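Local coordinates for uncharacterized protein TP-0789 domain-containing protein (Desulfovibrio piger ATCC 29098, PDB 4Z48) that is of unknown function but belongs to the LolA-like family of lipoprotein-sorting proteins, and so may bind a lipid or other apolar ligand, at residues S30-S35 and I223-L228; R45-Y50 and S63-D68. All coordinates share one frame; numbering follows the deposited sequence. Where two conformers were deposited one is given.

Interaction 1. Residues S30-S35 and I223-L228; sequences SEAVMS and IDWSNL
The first and last strands in the chain, 27-38 and 219-230, lie side by side and antiparallel in the middle of the strand order. Glu31 with Ser226 and Val33 with Asp224 are hydrogen-bonded pairs, the straightest bond running from Asp224 N to Val33 O (2.9 Å, 174° at the hydrogen). Between them sits the non-hydrogen-bonded pair Ala32 and Trp225. With CG anti to the carbonyl carbon (chi1 -74°), the Trp225 indole carries the Ala32 methyl over its five-membered ring, CB 3.9 Å from the centroid in a CH-pi contact. The same ring meets Ser30 at its edge, where OG comes 3.3 Å from Trp225 CD1. CG2 of Ile223 covers a ring face near the rim, and Ile223 CD1 reaches CE of selenomethionine Met34 at 3.9 Å. As expected in the curved antiparallel sheet of LolA-like proteins, Ala32, Met34, Ile223 and Trp225 share one face and Glu31, Val33, Asp224 and Ser226 the other. On that second face the extended Glu31 side chain crosses Asn227 obliquely. Asn227 ND2 donates to Glu31 OE1 (3.0 Å) from above the carboxylate plane, and the bond is bent, 141° at the hydrogen. One water donates to Glu31 OE1 at 2.6 Å and bonds Ser226 OG, while Tyr29 OH takes up Glu31 OE2; Gln209 binds Asp224 OD1. Beyond Asn227, where the chain turns a corner, Leu228 CG packs on Ser30 CB.

Interaction 2. Residues R45-Y50 and S63-D68; sequences RSFKTY and SLIVFD
Phe47 and Phe67 lie side by side in a non-hydrogen-bonded pair of the hairpin formed by strands 41-54 and 60-69, their side chains pointing the same way with ring planes at 46°. The backbone of this pair puts Phe47 CB over the face of the Phe67 ring, 3.9 Å from the centroid. The crowded first torsion of Phe47 (chi1 57°, CG between backbone N and carbonyl carbon) then turns its ring so that CD1 reaches Phe67 CE2 obliquely at 3.5 Å. Arg45 CB comes up to the edge of the Phe67 ring; the chain then leads away, and Arg45 NE bonds Met115 O. Beyond Phe47, Ile65 lies alongside, CG2 3.7 Å from Phe47 CD2. The other face carries Lys48, Val66, Tyr50 and Leu64: Val66 CG2 meets the edge of the Tyr50 ring at CE1, 4.1 Å away, and that ring stacks on Tyr238. Lys48 bends at its last torsion and crosses Asp68 at about a right angle. Backbone bonds hold the register, among them Tyr50 N to Leu64 O (2.8 Å, 170°). Lys48 NZ lies 3.4 Å from Asp68 OD2, a salt bridge whose hydrogen bond is weak, so the strands are probably joined mainly by backbone bonds and apolar packing, with the charges adding a looser attraction.

After helix 8-20 the chain runs out along 27-38, turns tightly back along 41-54 and turns again into 60-69. The second turn is closed by interaction 2, a local hairpin contact with only 12 residues between its segments. Interaction 1 waits until strand 219-230 returns beside 27-38, closing a loop of 187 residues within which interaction 2 is nested. The two contacts share the join between 27-38 and 41-54, where Ala32 N lies 2.9 Å from Phe47 O, a probable hydrogen bond. Four strands thus stand side by side in the order 219-230, 27-38, 41-54, 60-69, tying the last strand of the chain to the N-terminal strands.

Interaction 1. Residues S30-S35 and I223-L228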
loop_
_atom_site.group_PDB
_atom_site.type_symbol
_atom_site.label_atom_id
_atom_site.label_comp_id
_atom_site.label_asym_id
_atom_site.label_seq_id
_atom_site.Cartn_x
_atom_site.Cartn_y
_atom_site.Cartn_z
ATOM N N SER A 30 -5.153 1.964 12.708
ATOM C CA SER A 30 -4.699 3.337 12.506
ATOM C C SER A 30 -5.832 4.238 12.024
ATOM O O SER A 30 -6.887 3.776 11.611
ATOM C CB SER A 30 -3.509 3.434 11.562
ATOM O OG SER A 30 -3.858 3.300 10.200
ATOM N N GLU A 31 -5.597 5.533 12.150
ATOM C CA GLU A 31 -6.464 6.598 11.679
ATOM C C GLU A 31 -5.684 7.416 10.642
ATOM O O GLU A 31 -4.463 7.597 10.755
ATOM C CB GLU A 31 -6.919 7.466 12.858
ATOM C CG GLU A 31 -7.839 6.727 13.807
ATOM C CD GLU A 31 -8.069 7.439 15.121
ATOM O OE1 GLU A 31 -7.763 8.648 15.199
ATOM O OE2 GLU A 31 -8.522 6.782 16.083
ATOM N N ALA A 32 -6.358 7.853 9.604
ATOM C CA ALA A 32 -5.678 8.637 8.568
ATOM C C ALA A 32 -6.559 9.737 8.030
ATOM O O ALA A 32 -7.791 9.631 8.085
ATOM C CB ALA A 32 -5.246 7.738 7.402
ATOM N N VAL A 33 -5.914 10.799 7.529
ATOM C CA VAL A 33 -6.544 11.892 6.782
ATOM C C VAL A 33 -5.798 11.954 5.444
ATOM O O VAL A 33 -4.562 11.967 5.430
ATOM C CB VAL A 33 -6.559 13.256 7.528
ATOM C CG1 VAL A 33 -7.007 14.377 6.582
ATOM C CG2 VAL A 33 -7.503 13.206 8.725
HETATM N N MSE A 34 -6.547 11.990 4.348
HETATM C CA MSE A 34 -6.032 12.066 2.989
HETATM C C MSE A 34 -6.515 13.362 2.361
HETATM O O MSE A 34 -7.683 13.720 2.496
HETATM C CB MSE A 34 -6.503 10.814 2.219
HETATM C CG MSE A 34 -6.550 10.933 0.726
HETATM SE SE MSE A 34 -7.508 9.321 0.066
HETATM C CE MSE A 34 -6.194 8.113 0.215
ATOM N N SER A 35 -5.603 14.084 1.729
ATOM C CA SER A 35 -5.907 15.321 1.026
ATOM C C SER A 35 -5.448 15.160 -0.448
ATOM O O SER A 35 -4.274 14.913 -0.723
ATOM C CB SER A 35 -5.238 16.503 1.737
ATOM O OG SER A 35 -5.420 17.707 1.014
ATOM N N ILE A 223 -1.178 11.754 2.555
ATOM C CA ILE A 223 -1.877 10.989 3.590
ATOM C C ILE A 223 -1.094 11.066 4.897
ATOM O O ILE A 223 0.103 10.732 4.925
ATOM C CB ILE A 223 -2.100 9.490 3.188
ATOM C CG1 ILE A 223 -2.661 9.334 1.747
ATOM C CG2 ILE A 223 -3.035 8.819 4.226
ATOM C CD1 ILE A 223 -2.482 7.908 1.224
ATOM N N ASP A 224 -1.810 11.408 5.980
ATOM C CA ASP A 224 -1.268 11.506 7.324
ATOM C C ASP A 224 -1.898 10.482 8.197
ATOM O O ASP A 224 -3.114 10.532 8.409
ATOM C CB ASP A 224 -1.495 12.893 7.921
ATOM C CG ASP A 224 -0.632 13.995 7.379
ATOM O OD1 ASP A 224 0.536 14.064 7.781
ATOM O OD2 ASP A 224 -1.195 14.925 6.731
ATOM N N TRP A 225 -1.081 9.560 8.730
ATOM C CA TRP A 225 -1.558 8.557 9.665
ATOM C C TRP A 225 -1.245 8.978 11.092
ATOM O O TRP A 225 -0.146 9.508 11.396
ATOM C CB TRP A 225 -0.959 7.171 9.421
ATOM C CG TRP A 225 -1.482 6.437 8.221
ATOM C CD1 TRP A 225 -2.539 5.574 8.173
ATOM C CD2 TRP A 225 -0.983 6.538 6.887
ATOM N NE1 TRP A 225 -2.689 5.077 6.899
ATOM C CE2 TRP A 225 -1.768 5.680 6.078
ATOM C CE3 TRP A 225 0.057 7.270 6.289
ATOM C CZ2 TRP A 225 -1.540 5.530 4.702
ATOM C CZ3 TRP A 225 0.305 7.090 4.923
ATOM C CH2 TRP A 225 -0.478 6.223 4.152
ATOM N N SER A 226 -2.170 8.652 11.993
ATOM C CA SER A 226 -1.979 8.913 13.412
ATOM C C SER A 226 -2.765 7.902 14.235
ATOM O O SER A 226 -3.514 7.101 13.673
ATOM C CB SER A 226 -2.310 10.361 13.773
ATOM O OG SER A 226 -3.636 10.747 13.480
ATOM N N ASN A 227 -2.459 7.845 15.555
ATOM C CA ASN A 227 -3.034 6.920 16.536
ATOM C C ASN A 227 -2.837 5.454 16.087
ATOM O O ASN A 227 -3.710 4.596 16.316
ATOM C CB ASN A 227 -4.491 7.246 16.813
ATOM C CG ASN A 227 -4.639 8.632 17.407
ATOM O OD1 ASN A 227 -4.053 8.952 18.429
ATOM N ND2 ASN A 227 -5.344 9.501 16.733
ATOM N N LEU A 228 -1.662 5.174 15.457
ATOM C CA LEU A 228 -1.390 3.816 14.992
ATOM C C LEU A 228 -0.936 2.950 16.164
ATOM O O LEU A 228 -0.154 3.369 17.024
ATOM C CB LEU A 228 -0.374 3.752 13.827
ATOM C CG LEU A 228 -0.321 2.421 13.018
ATOM C CD1 LEU A 228 0.144 2.659 11.616
ATOM C CD2 LEU A 228 0.597 1.391 13.657
HETATM O O HOH W 1 -6.186 10.499 14.325
#

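Interaction 2. Residues R45-Y50 and S63-D68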
loop_
_atom_site.group_PDB
_atom_site.type_symbol
_atom_site.label_atom_id
_atom_site.label_comp_id
_atom_site.label_asym_id
_atom_site.label_seq_id
_atom_site.Cartn_x
_atom_site.Cartn_y
_atom_site.Cartn_z
ATOM N N ARG A 45 -10.559 13.027 2.710
ATOM C CA ARG A 45 -11.126 11.807 3.253
ATOM C C ARG A 45 -10.504 11.523 4.596
ATOM O O ARG A 45 -9.311 11.762 4.759
ATOM C CB ARG A 45 -10.881 10.603 2.333
ATOM C CG ARG A 45 -11.787 10.516 1.114
ATOM C CD ARG A 45 -11.200 11.231 -0.091
ATOM N NE ARG A 45 -12.019 10.997 -1.275
ATOM C CZ ARG A 45 -13.076 11.715 -1.613
ATOM N NH1 ARG A 45 -13.452 12.750 -0.866
ATOM N NH2 ARG A 45 -13.764 11.416 -2.708
ATOM N N SER A 46 -11.300 11.031 5.541
ATOM C CA SER A 46 -10.847 10.572 6.861
ATOM C C SER A 46 -11.216 9.121 6.932
ATOM O O SER A 46 -12.351 8.786 6.574
ATOM C CB SER A 46 -11.519 11.348 7.998
ATOM O OG SER A 46 -10.974 12.642 8.175
ATOM N N PHE A 47 -10.314 8.259 7.390
ATOM C CA PHE A 47 -10.631 6.835 7.497
ATOM C C PHE A 47 -9.879 6.124 8.629
ATOM O O PHE A 47 -8.902 6.628 9.147
ATOM C CB PHE A 47 -10.389 6.090 6.170
ATOM C CG PHE A 47 -9.006 6.174 5.564
ATOM C CD1 PHE A 47 -8.649 7.241 4.740
ATOM C CD2 PHE A 47 -8.071 5.169 5.784
ATOM C CE1 PHE A 47 -7.376 7.315 4.169
ATOM C CE2 PHE A 47 -6.811 5.217 5.176
ATOM C CZ PHE A 47 -6.482 6.274 4.344
ATOM N N LYS A 48 -10.396 4.972 9.040
ATOM C CA LYS A 48 -9.745 4.079 9.995
ATOM C C LYS A 48 -9.413 2.792 9.247
ATOM O O LYS A 48 -10.190 2.357 8.386
ATOM C CB LYS A 48 -10.614 3.795 11.235
ATOM C CG LYS A 48 -10.810 4.988 12.170
ATOM C CD LYS A 48 -11.913 4.720 13.180
ATOM C CE LYS A 48 -11.999 5.843 14.191
ATOM N NZ LYS A 48 -12.641 7.064 13.635
ATOM N N THR A 49 -8.239 2.209 9.523
ATOM C CA THR A 49 -7.813 0.960 8.916
ATOM C C THR A 49 -7.632 -0.099 9.999
ATOM O O THR A 49 -6.898 0.116 10.949
ATOM C CB THR A 49 -6.515 1.131 8.050
ATOM O OG1 THR A 49 -6.729 2.129 7.043
ATOM C CG2 THR A 49 -6.113 -0.165 7.343
ATOM N N TYR A 50 -8.228 -1.269 9.798
ATOM C CA TYR A 50 -8.055 -2.441 10.680
ATOM C C TYR A 50 -7.336 -3.521 9.876
ATOM O O TYR A 50 -7.690 -3.724 8.722
ATOM C CB TYR A 50 -9.428 -2.959 11.167
ATOM C CG TYR A 50 -10.275 -1.921 11.860
ATOM C CD1 TYR A 50 -11.098 -1.061 11.132
ATOM C CD2 TYR A 50 -10.279 -1.811 13.248
ATOM C CE1 TYR A 50 -11.861 -0.085 11.766
ATOM C CE2 TYR A 50 -11.089 -0.878 13.896
ATOM C CZ TYR A 50 -11.880 -0.017 13.151
ATOM O OH TYR A 50 -12.666 0.920 13.787
ATOM N N SER A 63 -7.574 -6.728 5.571
ATOM C CA SER A 63 -7.735 -5.324 5.936
ATOM C C SER A 63 -9.183 -4.851 5.772
ATOM O O SER A 63 -9.864 -5.305 4.860
ATOM C CB SER A 63 -6.835 -4.429 5.083
ATOM O OG SER A 63 -5.462 -4.561 5.398
ATOM N N LEU A 64 -9.631 -3.950 6.662
ATOM C CA LEU A 64 -10.926 -3.269 6.602
ATOM C C LEU A 64 -10.649 -1.769 6.698
ATOM O O LEU A 64 -10.063 -1.305 7.693
ATOM C CB LEU A 64 -11.946 -3.748 7.686
ATOM C CG LEU A 64 -13.347 -3.114 7.623
ATOM C CD1 LEU A 64 -14.208 -3.750 6.499
ATOM C CD2 LEU A 64 -14.060 -3.206 8.982
ATOM N N ILE A 65 -11.060 -1.016 5.659
ATOM C CA ILE A 65 -10.898 0.440 5.604
ATOM C C ILE A 65 -12.281 1.045 5.741
ATOM O O ILE A 65 -13.139 0.747 4.922
ATOM C CB ILE A 65 -10.146 0.922 4.332
ATOM C CG1 ILE A 65 -8.738 0.263 4.248
ATOM C CG2 ILE A 65 -10.048 2.467 4.319
ATOM C CD1 ILE A 65 -8.110 0.425 2.931
ATOM N N VAL A 66 -12.508 1.850 6.799
ATOM C CA VAL A 66 -13.814 2.462 7.062
ATOM C C VAL A 66 -13.695 3.992 6.983
ATOM O O VAL A 66 -12.989 4.587 7.807
ATOM C CB VAL A 66 -14.401 2.038 8.435
ATOM C CG1 VAL A 66 -15.816 2.595 8.598
ATOM C CG2 VAL A 66 -14.418 0.523 8.606
ATOM N N PHE A 67 -14.385 4.620 6.012
ATOM C CA PHE A 67 -14.401 6.090 5.862
ATOM C C PHE A 67 -15.450 6.705 6.782
ATOM O O PHE A 67 -16.599 6.224 6.861
ATOM C CB PHE A 67 -14.688 6.494 4.386
ATOM C CG PHE A 67 -13.491 6.199 3.519
ATOM C CD1 PHE A 67 -13.302 4.928 2.974
ATOM C CD2 PHE A 67 -12.517 7.158 3.307
ATOM C CE1 PHE A 67 -12.147 4.623 2.248
ATOM C CE2 PHE A 67 -11.381 6.865 2.538
ATOM C CZ PHE A 67 -11.193 5.589 2.042
ATOM N N ASP A 68 -15.113 7.824 7.391
ATOM C CA ASP A 68 -16.113 8.437 8.267
ATOM C C ASP A 68 -16.476 9.854 7.833
ATOM O O ASP A 68 -17.540 10.318 8.200
ATOM C CB ASP A 68 -15.620 8.436 9.725
ATOM C CG ASP A 68 -14.194 8.938 9.876
ATOM O OD1 ASP A 68 -13.913 10.053 9.417
ATOM O OD2 ASP A 68 -13.377 8.233 10.509
#